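Local coordinates for cytochrome C-type biogenesis protein ccmF (Thermus thermophilus, PDB 6ZMQ) that probably attaches heme to apocytochrome c as a membrane-bound heme lyase of the cytochrome c maturation pathway, at residues L528-G537 and V542-G551; N600-D608 and R620-W631. All coordinates share one frame; numbering follows the deposited sequence.

Contact 1 (L528-G537 and V542-G551). With LMT (dodecyl-beta-D-maltoside), chain D.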
loop_
_atom_site.group_PDB
_atom_site.type_symbol
_atom_site.label_atom_id
_atom_site.label_comp_id
_atom_site.label_asym_id
_atom_site.label_seq_id
_atom_site.Cartn_x
_atom_site.Cartn_y
_atom_site.Cartn_z
ATOM N N LEU A 528 -7.921 15.279 -21.839
ATOM C CA LEU A 528 -9.051 16.151 -22.123
ATOM C C LEU A 528 -10.347 15.536 -21.624
ATOM O O LEU A 528 -10.593 14.341 -21.805
ATOM C CB LEU A 528 -9.170 16.500 -23.629
ATOM C CG LEU A 528 -9.430 15.503 -24.762
ATOM C CD1 LEU A 528 -9.961 16.231 -25.969
ATOM C CD2 LEU A 528 -8.113 14.888 -25.173
ATOM N N GLU A 529 -11.175 16.372 -21.007
ATOM C CA GLU A 529 -12.476 15.967 -20.502
ATOM C C GLU A 529 -13.535 16.781 -21.228
ATOM O O GLU A 529 -13.300 17.938 -21.594
ATOM C CB GLU A 529 -12.573 16.133 -18.957
ATOM C CG GLU A 529 -13.201 17.413 -18.393
ATOM C CD GLU A 529 -13.047 17.527 -16.883
ATOM O OE1 GLU A 529 -14.076 17.594 -16.181
ATOM O OE2 GLU A 529 -11.897 17.548 -16.394
ATOM N N SER A 530 -14.663 16.140 -21.528
ATOM C CA SER A 530 -15.788 16.866 -22.106
ATOM C C SER A 530 -17.087 16.364 -21.501
ATOM O O SER A 530 -17.335 15.152 -21.464
ATOM C CB SER A 530 -15.830 16.725 -23.627
ATOM O OG SER A 530 -15.515 15.402 -23.993
ATOM N N GLU A 531 -17.898 17.304 -21.026
ATOM C CA GLU A 531 -19.193 17.023 -20.430
ATOM C C GLU A 531 -20.284 17.524 -21.362
ATOM O O GLU A 531 -20.390 18.730 -21.613
ATOM C CB GLU A 531 -19.308 17.701 -19.066
ATOM C CG GLU A 531 -18.014 17.658 -18.275
ATOM C CD GLU A 531 -18.221 17.907 -16.804
ATOM O OE1 GLU A 531 -19.131 17.285 -16.222
ATOM O OE2 GLU A 531 -17.476 18.730 -16.232
ATOM N N LYS A 532 -21.086 16.597 -21.879
ATOM C CA LYS A 532 -22.120 16.890 -22.860
ATOM C C LYS A 532 -23.446 16.367 -22.319
ATOM O O LYS A 532 -23.486 15.661 -21.310
ATOM C CB LYS A 532 -21.791 16.244 -24.214
ATOM C CG LYS A 532 -20.313 15.886 -24.413
ATOM C CD LYS A 532 -20.028 15.200 -25.730
ATOM C CE LYS A 532 -20.181 13.699 -25.591
ATOM N NZ LYS A 532 -19.533 12.954 -26.711
ATOM N N THR A 533 -24.549 16.702 -22.986
ATOM C CA THR A 533 -25.838 16.143 -22.603
ATOM C C THR A 533 -26.638 15.852 -23.863
ATOM O O THR A 533 -26.990 16.775 -24.598
ATOM C CB THR A 533 -26.624 17.103 -21.694
ATOM O OG1 THR A 533 -25.811 17.494 -20.584
ATOM C CG2 THR A 533 -27.847 16.408 -21.137
ATOM N N LEU A 534 -27.005 14.588 -24.067
ATOM C CA LEU A 534 -27.463 14.159 -25.380
ATOM C C LEU A 534 -28.842 13.530 -25.245
ATOM O O LEU A 534 -29.119 12.797 -24.293
ATOM C CB LEU A 534 -26.510 13.132 -26.011
ATOM C CG LEU A 534 -25.133 13.383 -26.630
ATOM C CD1 LEU A 534 -24.114 13.736 -25.588
ATOM C CD2 LEU A 534 -24.683 12.147 -27.403
ATOM N N TYR A 535 -29.703 13.819 -26.221
ATOM C CA TYR A 535 -31.053 13.264 -26.266
ATOM C C TYR A 535 -31.053 12.139 -27.288
ATOM O O TYR A 535 -31.361 10.989 -26.961
ATOM C CB TYR A 535 -32.161 14.297 -26.593
ATOM C CG TYR A 535 -31.952 15.511 -27.540
ATOM C CD1 TYR A 535 -31.403 16.741 -27.128
ATOM C CD2 TYR A 535 -32.415 15.430 -28.852
ATOM C CE1 TYR A 535 -31.251 17.797 -28.012
ATOM C CE2 TYR A 535 -32.285 16.491 -29.732
ATOM C CZ TYR A 535 -31.704 17.667 -29.308
ATOM O OH TYR A 535 -31.576 18.718 -30.185
ATOM N N ARG A 536 -30.724 12.452 -28.538
ATOM C CA ARG A 536 -30.087 11.554 -29.491
ATOM C C ARG A 536 -28.910 12.266 -30.144
ATOM O O ARG A 536 -28.635 12.089 -31.332
ATOM C CB ARG A 536 -31.078 11.013 -30.522
ATOM C CG ARG A 536 -31.636 9.651 -30.120
ATOM C CD ARG A 536 -33.146 9.561 -30.144
ATOM N NE ARG A 536 -33.577 8.306 -29.531
ATOM C CZ ARG A 536 -33.675 8.105 -28.222
ATOM N NH1 ARG A 536 -33.388 9.083 -27.372
ATOM N NH2 ARG A 536 -34.061 6.924 -27.763
ATOM N N GLY A 537 -28.203 13.054 -29.345
ATOM C CA GLY A 537 -27.044 13.808 -29.760
ATOM C C GLY A 537 -27.144 15.297 -29.503
ATOM O O GLY A 537 -28.189 15.947 -29.619
ATOM N N VAL A 542 -15.516 13.358 -29.924
ATOM C CA VAL A 542 -14.491 13.855 -29.007
ATOM C C VAL A 542 -13.327 12.872 -29.094
ATOM O O VAL A 542 -13.516 11.655 -28.998
ATOM C CB VAL A 542 -14.959 13.983 -27.523
ATOM C CG1 VAL A 542 -13.793 14.399 -26.613
ATOM C CG2 VAL A 542 -16.151 14.924 -27.323
ATOM N N GLY A 543 -12.121 13.408 -29.303
ATOM C CA GLY A 543 -10.874 12.681 -29.128
ATOM C C GLY A 543 -10.589 11.478 -30.006
ATOM O O GLY A 543 -9.765 10.631 -29.646
ATOM N N GLY A 544 -11.235 11.396 -31.166
ATOM C CA GLY A 544 -10.899 10.396 -32.159
ATOM C C GLY A 544 -12.009 9.439 -32.542
ATOM O O GLY A 544 -11.857 8.730 -33.545
ATOM N N VAL A 545 -13.119 9.396 -31.807
ATOM C CA VAL A 545 -14.249 8.542 -32.163
ATOM C C VAL A 545 -15.547 9.305 -31.930
ATOM O O VAL A 545 -15.698 10.003 -30.921
ATOM C CB VAL A 545 -14.249 7.214 -31.374
ATOM C CG1 VAL A 545 -13.183 6.265 -31.909
ATOM C CG2 VAL A 545 -14.043 7.472 -29.892
ATOM N N ARG A 546 -16.475 9.160 -32.869
ATOM C CA ARG A 546 -17.764 9.866 -32.737
ATOM C C ARG A 546 -18.803 8.885 -32.220
ATOM O O ARG A 546 -18.980 7.859 -32.828
ATOM C CB ARG A 546 -18.173 10.534 -34.053
ATOM C CG ARG A 546 -18.953 9.643 -35.009
ATOM C CD ARG A 546 -20.000 10.340 -35.871
ATOM N NE ARG A 546 -20.401 9.441 -36.941
ATOM C CZ ARG A 546 -21.155 8.366 -36.780
ATOM N NH1 ARG A 546 -21.626 8.063 -35.589
ATOM N NH2 ARG A 546 -21.433 7.595 -37.808
ATOM N N MET A 547 -19.366 9.206 -31.067
ATOM C CA MET A 547 -20.420 8.459 -30.404
ATOM C C MET A 547 -21.766 9.125 -30.675
ATOM O O MET A 547 -21.828 10.221 -31.231
ATOM C CB MET A 547 -20.122 8.379 -28.912
ATOM C CG MET A 547 -19.785 9.733 -28.358
ATOM S SD MET A 547 -19.627 9.837 -26.583
ATOM C CE MET A 547 -18.172 10.868 -26.536
ATOM N N THR A 548 -22.858 8.462 -30.280
ATOM C CA THR A 548 -24.200 9.038 -30.346
ATOM C C THR A 548 -25.098 8.336 -29.333
ATOM O O THR A 548 -24.847 7.193 -28.945
ATOM C CB THR A 548 -24.820 8.954 -31.755
ATOM O OG1 THR A 548 -26.147 9.495 -31.730
ATOM C CG2 THR A 548 -24.872 7.524 -32.255
ATOM N N PHE A 549 -26.151 9.034 -28.911
ATOM C CA PHE A 549 -27.047 8.562 -27.858
ATOM C C PHE A 549 -28.124 7.656 -28.451
ATOM O O PHE A 549 -28.715 7.971 -29.487
ATOM C CB PHE A 549 -27.660 9.766 -27.127
ATOM C CG PHE A 549 -28.110 9.481 -25.707
ATOM C CD1 PHE A 549 -29.212 8.688 -25.447
ATOM C CD2 PHE A 549 -27.399 9.985 -24.631
ATOM C CE1 PHE A 549 -29.611 8.425 -24.156
ATOM C CE2 PHE A 549 -27.794 9.722 -23.334
ATOM C CZ PHE A 549 -28.902 8.932 -23.106
ATOM N N GLN A 550 -28.378 6.523 -27.777
ATOM C CA GLN A 550 -29.359 5.543 -28.236
ATOM C C GLN A 550 -30.341 5.084 -27.164
ATOM O O GLN A 550 -31.026 4.078 -27.367
ATOM C CB GLN A 550 -28.668 4.310 -28.820
ATOM C CG GLN A 550 -28.068 4.531 -30.173
ATOM C CD GLN A 550 -27.232 3.368 -30.621
ATOM O OE1 GLN A 550 -26.737 2.580 -29.810
ATOM N NE2 GLN A 550 -27.119 3.215 -31.927
ATOM N N GLY A 551 -30.417 5.761 -26.032
ATOM C CA GLY A 551 -31.414 5.473 -25.025
ATOM C C GLY A 551 -30.789 5.126 -23.689
ATOM O O GLY A 551 -29.572 5.126 -23.512
HETATM C C1B LMT D . -8.226 16.152 -11.588
HETATM C C2B LMT D . -8.113 17.700 -11.777
HETATM C C3B LMT D . -9.339 18.359 -12.492
HETATM C C4B LMT D . -10.397 17.361 -13.037
HETATM C C5B LMT D . -10.688 16.387 -11.882
HETATM C C6B LMT D . -11.849 15.475 -12.254
HETATM O O1B LMT D . -7.428 15.740 -10.501
HETATM O O2B LMT D . -7.937 18.244 -10.531
HETATM O O3B LMT D . -8.925 19.241 -13.451
HETATM O "O4'" LMT D . -11.553 18.019 -13.396
HETATM O O5B LMT D . -9.547 15.629 -11.444
HETATM O O6B LMT D . -12.977 16.223 -12.473
HETATM C "C1'" LMT D . -3.577 13.995 -9.872
HETATM C "C2'" LMT D . -3.642 15.546 -10.056
HETATM C "C3'" LMT D . -5.109 16.058 -9.886
HETATM C "C4'" LMT D . -6.111 15.266 -10.755
HETATM C "C5'" LMT D . -5.943 13.817 -10.231
HETATM C "C6'" LMT D . -6.971 12.819 -10.687
HETATM O "O1'" LMT D . -2.414 13.501 -10.417
HETATM O "O2'" LMT D . -2.873 16.152 -9.099
HETATM O "O3'" LMT D . -5.187 17.389 -10.159
HETATM O "O5'" LMT D . -4.649 13.344 -10.577
HETATM O "O6'" LMT D . -6.710 12.606 -12.013
HETATM C C1 LMT D . -1.334 13.267 -9.525
HETATM C C2 LMT D . -0.604 12.069 -10.071
HETATM C C3 LMT D . 0.893 12.062 -9.964
HETATM C C4 LMT D . 1.303 11.496 -8.623
HETATM C C5 LMT D . 2.800 11.454 -8.534
HETATM C C6 LMT D . 3.339 10.276 -7.776
HETATM C C7 LMT D . 2.757 8.988 -8.290
HETATM C C8 LMT D . 3.812 7.938 -8.297
HETATM C C9 LMT D . 3.368 6.664 -7.656
HETATM C C10 LMT D . 4.522 5.707 -7.673
HETATM C C11 LMT D . 4.090 4.382 -7.141
HETATM C C12 LMT D . 4.807 3.267 -7.818
#
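Phe549 packs its ring against the end of strand 528-534, and here, against the buried Leu534, the contact is tight. Leu534 crosses it at a slant, with CB 3.5 Å from CD2 of Phe549, while the carbonyl oxygen of Leu534 stands over one face of the ring, displaced toward the rim. The ring is swung to the strand with its CG anti to the backbone N (chi1 -155°), and Ala617 and Leu619 of the adjacent strand 617-625 also touch it. Toward the other end Val542 still closes on Ser530, its CG1 lying 3.3 Å from Ser530 OG, a hydroxyl that bonds weakly to Leu621 O.

The margins are looser. Past the strand, the exposed Arg536 rests its CG 3.4 Å from Phe549 O, and its NH1 makes a weak hydrogen bond to Tyr535 O. At the start, the CA atoms of Leu528 and Gly543 are 8.0 Å apart. Leu528 CD1, on the surface, meets Val542 CG1 at 4.3 Å. Glu529 points away and accepts a 3.1 Å hydrogen bond through OE2 from O4' of the detergent maltoside. With no hydrogen bonds joining the two segments, Val542 to Gly551 is laid over the strand by side chains packing on one another and on backbone carbonyls, not added as a further paired strand.

Contact 2 (N600-D608 and R620-W631). With LMT (dodecyl-beta-D-maltoside), chain D.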
loop_
_atom_site.group_PDB
_atom_site.type_symbol
_atom_site.label_atom_id
_atom_site.label_comp_id
_atom_site.label_asym_id
_atom_site.label_seq_id
_atom_site.Cartn_x
_atom_site.Cartn_y
_atom_site.Cartn_z
ATOM N N ASN A 600 -6.472 0.400 -25.359
ATOM C CA ASN A 600 -5.951 0.396 -26.711
ATOM C C ASN A 600 -4.445 0.205 -26.697
ATOM O O ASN A 600 -3.788 0.259 -25.650
ATOM C CB ASN A 600 -6.274 1.683 -27.477
ATOM C CG ASN A 600 -7.618 1.652 -28.170
ATOM O OD1 ASN A 600 -8.579 1.078 -27.669
ATOM N ND2 ASN A 600 -7.683 2.268 -29.342
ATOM N N ASP A 601 -3.935 0.041 -27.923
ATOM C CA ASP A 601 -2.516 -0.168 -28.187
ATOM C C ASP A 601 -1.657 0.982 -27.666
ATOM O O ASP A 601 -0.513 0.773 -27.247
ATOM C CB ASP A 601 -2.335 -0.420 -29.691
ATOM C CG ASP A 601 -0.908 -0.270 -30.159
ATOM O OD1 ASP A 601 -0.143 -1.249 -30.028
ATOM O OD2 ASP A 601 -0.589 0.778 -30.782
ATOM N N TYR A 602 -2.242 2.141 -27.533
ATOM C CA TYR A 602 -1.430 3.234 -26.995
ATOM C C TYR A 602 -2.296 3.863 -25.927
ATOM O O TYR A 602 -1.856 4.914 -25.471
ATOM C CB TYR A 602 -1.470 4.391 -28.005
ATOM C CG TYR A 602 -0.449 4.564 -29.114
ATOM C CD1 TYR A 602 0.907 4.684 -28.867
ATOM C CD2 TYR A 602 -0.875 4.751 -30.420
ATOM C CE1 TYR A 602 1.804 4.896 -29.898
ATOM C CE2 TYR A 602 0.004 4.969 -31.455
ATOM C CZ TYR A 602 1.351 5.044 -31.194
ATOM O OH TYR A 602 2.214 5.259 -32.229
ATOM N N TYR A 603 -3.286 3.177 -25.355
ATOM C CA TYR A 603 -4.265 4.133 -24.836
ATOM C C TYR A 603 -5.256 3.507 -23.853
ATOM O O TYR A 603 -5.266 2.296 -23.610
ATOM C CB TYR A 603 -5.011 4.732 -26.024
ATOM C CG TYR A 603 -5.393 6.167 -25.964
ATOM C CD1 TYR A 603 -6.372 6.609 -25.095
ATOM C CD2 TYR A 603 -4.809 7.081 -26.831
ATOM C CE1 TYR A 603 -6.743 7.928 -25.073
ATOM C CE2 TYR A 603 -5.170 8.409 -26.812
ATOM C CZ TYR A 603 -6.137 8.829 -25.931
ATOM O OH TYR A 603 -6.500 10.160 -25.915
ATOM N N PHE A 604 -6.112 4.383 -23.312
ATOM C CA PHE A 604 -7.253 4.092 -22.447
ATOM C C PHE A 604 -8.265 5.207 -22.689
ATOM O O PHE A 604 -7.869 6.373 -22.765
ATOM C CB PHE A 604 -6.837 4.076 -20.969
ATOM C CG PHE A 604 -7.382 2.919 -20.198
ATOM C CD1 PHE A 604 -7.121 1.632 -20.617
ATOM C CD2 PHE A 604 -8.119 3.109 -19.044
ATOM C CE1 PHE A 604 -7.601 0.548 -19.923
ATOM C CE2 PHE A 604 -8.609 2.029 -18.332
ATOM C CZ PHE A 604 -8.349 0.743 -18.781
ATOM N N LEU A 605 -9.552 4.875 -22.814
ATOM C CA LEU A 605 -10.589 5.890 -23.024
ATOM C C LEU A 605 -11.703 5.702 -21.997
ATOM O O LEU A 605 -12.341 4.653 -21.988
ATOM C CB LEU A 605 -11.163 5.778 -24.446
ATOM C CG LEU A 605 -10.256 5.967 -25.675
ATOM C CD1 LEU A 605 -10.924 5.429 -26.933
ATOM C CD2 LEU A 605 -9.886 7.425 -25.887
ATOM N N LEU A 606 -11.976 6.702 -21.156
ATOM C CA LEU A 606 -12.884 6.471 -20.032
ATOM C C LEU A 606 -14.229 7.150 -20.256
ATOM O O LEU A 606 -14.289 8.374 -20.445
ATOM C CB LEU A 606 -12.252 6.938 -18.719
ATOM C CG LEU A 606 -12.928 6.811 -17.342
ATOM C CD1 LEU A 606 -11.834 6.730 -16.313
ATOM C CD2 LEU A 606 -13.900 7.932 -16.910
ATOM N N MET A 607 -15.308 6.368 -20.125
ATOM C CA MET A 607 -16.664 6.801 -20.442
ATOM C C MET A 607 -17.518 6.809 -19.181
ATOM O O MET A 607 -17.636 5.777 -18.494
ATOM C CB MET A 607 -17.265 5.900 -21.517
ATOM C CG MET A 607 -17.148 6.492 -22.903
ATOM S SD MET A 607 -16.829 5.180 -24.075
ATOM C CE MET A 607 -15.189 4.760 -23.475
ATOM N N ASP A 608 -18.142 7.970 -18.934
ATOM C CA ASP A 608 -18.773 8.429 -17.708
ATOM C C ASP A 608 -20.187 8.921 -17.972
ATOM O O ASP A 608 -20.496 9.419 -19.059
ATOM C CB ASP A 608 -17.961 9.584 -17.102
ATOM C CG ASP A 608 -17.707 9.412 -15.643
ATOM O OD1 ASP A 608 -17.994 8.315 -15.158
ATOM O OD2 ASP A 608 -17.209 10.356 -14.994
ATOM N N ARG A 620 -20.026 12.211 -19.729
ATOM C CA ARG A 620 -18.673 12.757 -19.658
ATOM C C ARG A 620 -17.707 11.762 -20.295
ATOM O O ARG A 620 -17.818 10.551 -20.086
ATOM C CB ARG A 620 -18.258 13.090 -18.205
ATOM C CG ARG A 620 -16.799 13.552 -18.037
ATOM C CD ARG A 620 -16.599 14.541 -16.896
ATOM N NE ARG A 620 -16.009 13.944 -15.698
ATOM C CZ ARG A 620 -15.867 14.587 -14.540
ATOM N NH1 ARG A 620 -16.269 15.846 -14.426
ATOM N NH2 ARG A 620 -15.324 13.977 -13.495
ATOM N N LEU A 621 -16.776 12.263 -21.103
ATOM C CA LEU A 621 -15.794 11.387 -21.748
ATOM C C LEU A 621 -14.423 12.020 -21.526
ATOM O O LEU A 621 -14.203 13.185 -21.895
ATOM C CB LEU A 621 -16.129 11.169 -23.225
ATOM C CG LEU A 621 -15.333 10.302 -24.221
ATOM C CD1 LEU A 621 -14.276 11.076 -24.934
ATOM C CD2 LEU A 621 -14.719 9.069 -23.592
ATOM N N ILE A 622 -13.525 11.273 -20.795
ATOM C CA ILE A 622 -12.155 11.739 -20.591
ATOM C C ILE A 622 -11.195 10.866 -21.401
ATOM O O ILE A 622 -11.409 9.657 -21.609
ATOM C CB ILE A 622 -11.798 11.830 -19.081
ATOM C CG1 ILE A 622 -11.596 10.485 -18.390
ATOM C CG2 ILE A 622 -12.908 12.527 -18.318
ATOM C CD1 ILE A 622 -10.148 10.030 -18.202
ATOM N N VAL A 623 -10.124 11.507 -21.876
ATOM C CA VAL A 623 -9.171 10.920 -22.813
ATOM C C VAL A 623 -7.762 11.172 -22.284
ATOM O O VAL A 623 -7.363 12.329 -22.070
ATOM C CB VAL A 623 -9.352 11.494 -24.234
ATOM C CG1 VAL A 623 -8.160 11.186 -25.099
ATOM C CG2 VAL A 623 -10.604 10.963 -24.886
ATOM N N THR A 624 -7.040 10.082 -22.014
ATOM C CA THR A 624 -5.726 9.975 -21.395
ATOM C C THR A 624 -4.861 8.968 -22.143
ATOM O O THR A 624 -5.363 7.928 -22.582
ATOM C CB THR A 624 -5.853 9.494 -19.940
ATOM O OG1 THR A 624 -6.584 8.259 -19.915
ATOM C CG2 THR A 624 -6.564 10.493 -19.051
ATOM N N PRO A 625 -3.553 9.215 -22.259
ATOM C CA PRO A 625 -2.658 8.246 -22.901
ATOM C C PRO A 625 -1.906 7.367 -21.914
ATOM O O PRO A 625 -1.595 7.770 -20.790
ATOM C CB PRO A 625 -1.670 9.146 -23.664
ATOM C CG PRO A 625 -2.199 10.578 -23.483
ATOM C CD PRO A 625 -2.892 10.516 -22.165
ATOM N N LEU A 626 -1.623 6.140 -22.383
ATOM C CA LEU A 626 -0.682 5.183 -21.773
ATOM C C LEU A 626 -1.050 4.784 -20.339
ATOM O O LEU A 626 -0.188 4.392 -19.553
ATOM C CB LEU A 626 0.753 5.726 -21.823
ATOM C CG LEU A 626 1.385 5.804 -23.215
ATOM C CD1 LEU A 626 2.193 7.085 -23.397
ATOM C CD2 LEU A 626 2.236 4.575 -23.495
ATOM N N VAL A 627 -2.335 4.830 -19.991
ATOM C CA VAL A 627 -2.741 4.431 -18.640
ATOM C C VAL A 627 -2.844 2.908 -18.545
ATOM O O VAL A 627 -2.744 2.335 -17.453
ATOM C CB VAL A 627 -4.051 5.148 -18.262
ATOM C CG1 VAL A 627 -4.329 5.105 -16.759
ATOM C CG2 VAL A 627 -3.952 6.576 -18.687
ATOM N N PHE A 628 -3.020 2.231 -19.679
ATOM C CA PHE A 628 -2.978 0.772 -19.696
ATOM C C PHE A 628 -1.547 0.264 -19.523
ATOM O O PHE A 628 -1.313 -0.776 -18.888
ATOM C CB PHE A 628 -3.614 0.274 -20.997
ATOM C CG PHE A 628 -3.156 -1.079 -21.439
ATOM C CD1 PHE A 628 -3.624 -2.214 -20.776
ATOM C CD2 PHE A 628 -2.311 -1.217 -22.549
ATOM C CE1 PHE A 628 -3.237 -3.476 -21.171
ATOM C CE2 PHE A 628 -1.901 -2.467 -22.989
ATOM C CZ PHE A 628 -2.358 -3.615 -22.299
ATOM N N TRP A 629 -0.571 1.005 -20.051
ATOM C CA TRP A 629 0.826 0.621 -19.902
ATOM C C TRP A 629 1.336 0.877 -18.496
ATOM O O TRP A 629 2.274 0.208 -18.052
ATOM C CB TRP A 629 1.668 1.368 -20.934
ATOM C CG TRP A 629 1.363 0.921 -22.331
ATOM C CD1 TRP A 629 0.430 1.448 -23.177
ATOM C CD2 TRP A 629 1.978 -0.160 -23.034
ATOM N NE1 TRP A 629 0.437 0.765 -24.371
ATOM C CE2 TRP A 629 1.381 -0.227 -24.305
ATOM C CE3 TRP A 629 2.993 -1.064 -22.719
ATOM C CZ2 TRP A 629 1.762 -1.171 -25.254
ATOM C CZ3 TRP A 629 3.355 -2.008 -23.653
ATOM C CH2 TRP A 629 2.748 -2.053 -24.907
ATOM N N MET A 630 0.695 1.800 -17.781
ATOM C CA MET A 630 0.922 1.996 -16.356
ATOM C C MET A 630 0.567 0.737 -15.562
ATOM O O MET A 630 1.294 0.338 -14.640
ATOM C CB MET A 630 0.093 3.204 -15.919
ATOM C CG MET A 630 0.275 3.715 -14.526
ATOM S SD MET A 630 -1.039 4.930 -14.324
ATOM C CE MET A 630 -0.507 6.165 -15.530
ATOM N N TRP A 631 -0.501 0.043 -15.957
ATOM C CA TRP A 631 -0.870 -1.186 -15.258
ATOM C C TRP A 631 -0.102 -2.396 -15.765
ATOM O O TRP A 631 0.049 -3.380 -15.032
ATOM C CB TRP A 631 -2.367 -1.407 -15.351
ATOM C CG TRP A 631 -3.022 -0.362 -14.570
ATOM C CD1 TRP A 631 -2.520 0.263 -13.463
ATOM C CD2 TRP A 631 -4.240 0.289 -14.879
ATOM N NE1 TRP A 631 -3.388 1.236 -13.031
ATOM C CE2 TRP A 631 -4.454 1.270 -13.889
ATOM C CE3 TRP A 631 -5.195 0.120 -15.879
ATOM C CZ2 TRP A 631 -5.574 2.072 -13.877
ATOM C CZ3 TRP A 631 -6.299 0.916 -15.858
ATOM C CH2 TRP A 631 -6.485 1.873 -14.868
HETATM C C1B LMT D . -8.226 16.152 -11.588
HETATM C C2B LMT D . -8.113 17.700 -11.777
HETATM C C3B LMT D . -9.339 18.359 -12.492
HETATM C C4B LMT D . -10.397 17.361 -13.037
HETATM C C5B LMT D . -10.688 16.387 -11.882
HETATM C C6B LMT D . -11.849 15.475 -12.254
HETATM O O1B LMT D . -7.428 15.740 -10.501
HETATM O O2B LMT D . -7.937 18.244 -10.531
HETATM O O3B LMT D . -8.925 19.241 -13.451
HETATM O "O4'" LMT D . -11.553 18.019 -13.396
HETATM O O5B LMT D . -9.547 15.629 -11.444
HETATM O O6B LMT D . -12.977 16.223 -12.473
HETATM C "C1'" LMT D . -3.577 13.995 -9.872
HETATM C "C2'" LMT D . -3.642 15.546 -10.056
HETATM C "C3'" LMT D . -5.109 16.058 -9.886
HETATM C "C4'" LMT D . -6.111 15.266 -10.755
HETATM C "C5'" LMT D . -5.943 13.817 -10.231
HETATM C "C6'" LMT D . -6.971 12.819 -10.687
HETATM O "O1'" LMT D . -2.414 13.501 -10.417
HETATM O "O2'" LMT D . -2.873 16.152 -9.099
HETATM O "O3'" LMT D . -5.187 17.389 -10.159
HETATM O "O5'" LMT D . -4.649 13.344 -10.577
HETATM O "O6'" LMT D . -6.710 12.606 -12.013
HETATM C C1 LMT D . -1.334 13.267 -9.525
HETATM C C2 LMT D . -0.604 12.069 -10.071
HETATM C C3 LMT D . 0.893 12.062 -9.964
HETATM C C4 LMT D . 1.303 11.496 -8.623
HETATM C C5 LMT D . 2.800 11.454 -8.534
HETATM C C6 LMT D . 3.339 10.276 -7.776
HETATM C C7 LMT D . 2.757 8.988 -8.290
HETATM C C8 LMT D . 3.812 7.938 -8.297
HETATM C C9 LMT D . 3.368 6.664 -7.656
HETATM C C10 LMT D . 4.522 5.707 -7.673
HETATM C C11 LMT D . 4.090 4.382 -7.141
HETATM C C12 LMT D . 4.807 3.267 -7.818
#
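An antiparallel beta hairpin, strands 603-608 and 617-625, leads here through Leu626 into helix 627-644, predicted to span the membrane. Leu606 and Ile622 exchange two backbone bonds, each 3.0 Å from N to O, and Asp608 and Arg620 form the next such pair. On the same face, Leu606 CB lies 3.6 Å from Ile622 CG1, and both side chains touch Tyr246 of helix 224-247, whose OH is hydrogen-bonded to Thr624. Leu605 with Val623 and Met607 with Leu621 lie side by side on the other face. Asp608 OD2 and Arg620 NE form a long salt bridge of 3.8 Å; Glu529, Glu531 and Asp610 are further weak partners of Arg620.

Where strand becomes helix, aromatic rings take over. Trp631 turns its edge to the face of Phe604 in an offset edge-to-face pair, ring centroids 5.3 Å apart and planes at 86°. With CG anti to its carbonyl carbon (chi1 -68°), Trp629 brings its indole to the turn Asn600-Tyr603, where NE1 donates a hydrogen bond of 3.0 Å to Asp601 O; the oxygen lies in the indole plane, but the donor sits above the carbonyl plane. A phenylalanine in place of Trp629 would probably leave Asp601 O without this donor and the turn less firmly tied to the helix. Backbone bonds of the Leu606/Ile622 and Asp608/Arg620 pairs thus set the register there, while rings and one indole N-H tie the hairpin to the probable membrane helix.

In the fold
After a long, mostly helical stretch ending in helix 501-525, which carries the axial heme ligand His510, the chain enters strand 528-534. Contact 1 closes a short loop, with four residues between its segments. A separate four-stranded sheet (strands 554-556 to 593-594) follows before contact 2 closes a hairpin across eleven residues and leads into helix 627-644. The two contacts are in series, neither nested nor crossed. They meet in space because strand 617-625 lies between strands 528-534 and 603-608: Leu528 and Ser530 pair with Val623 and Leu621. One sheet therefore ties both ends of the region between two probable membrane helices, and both contacts touch the same maltoside.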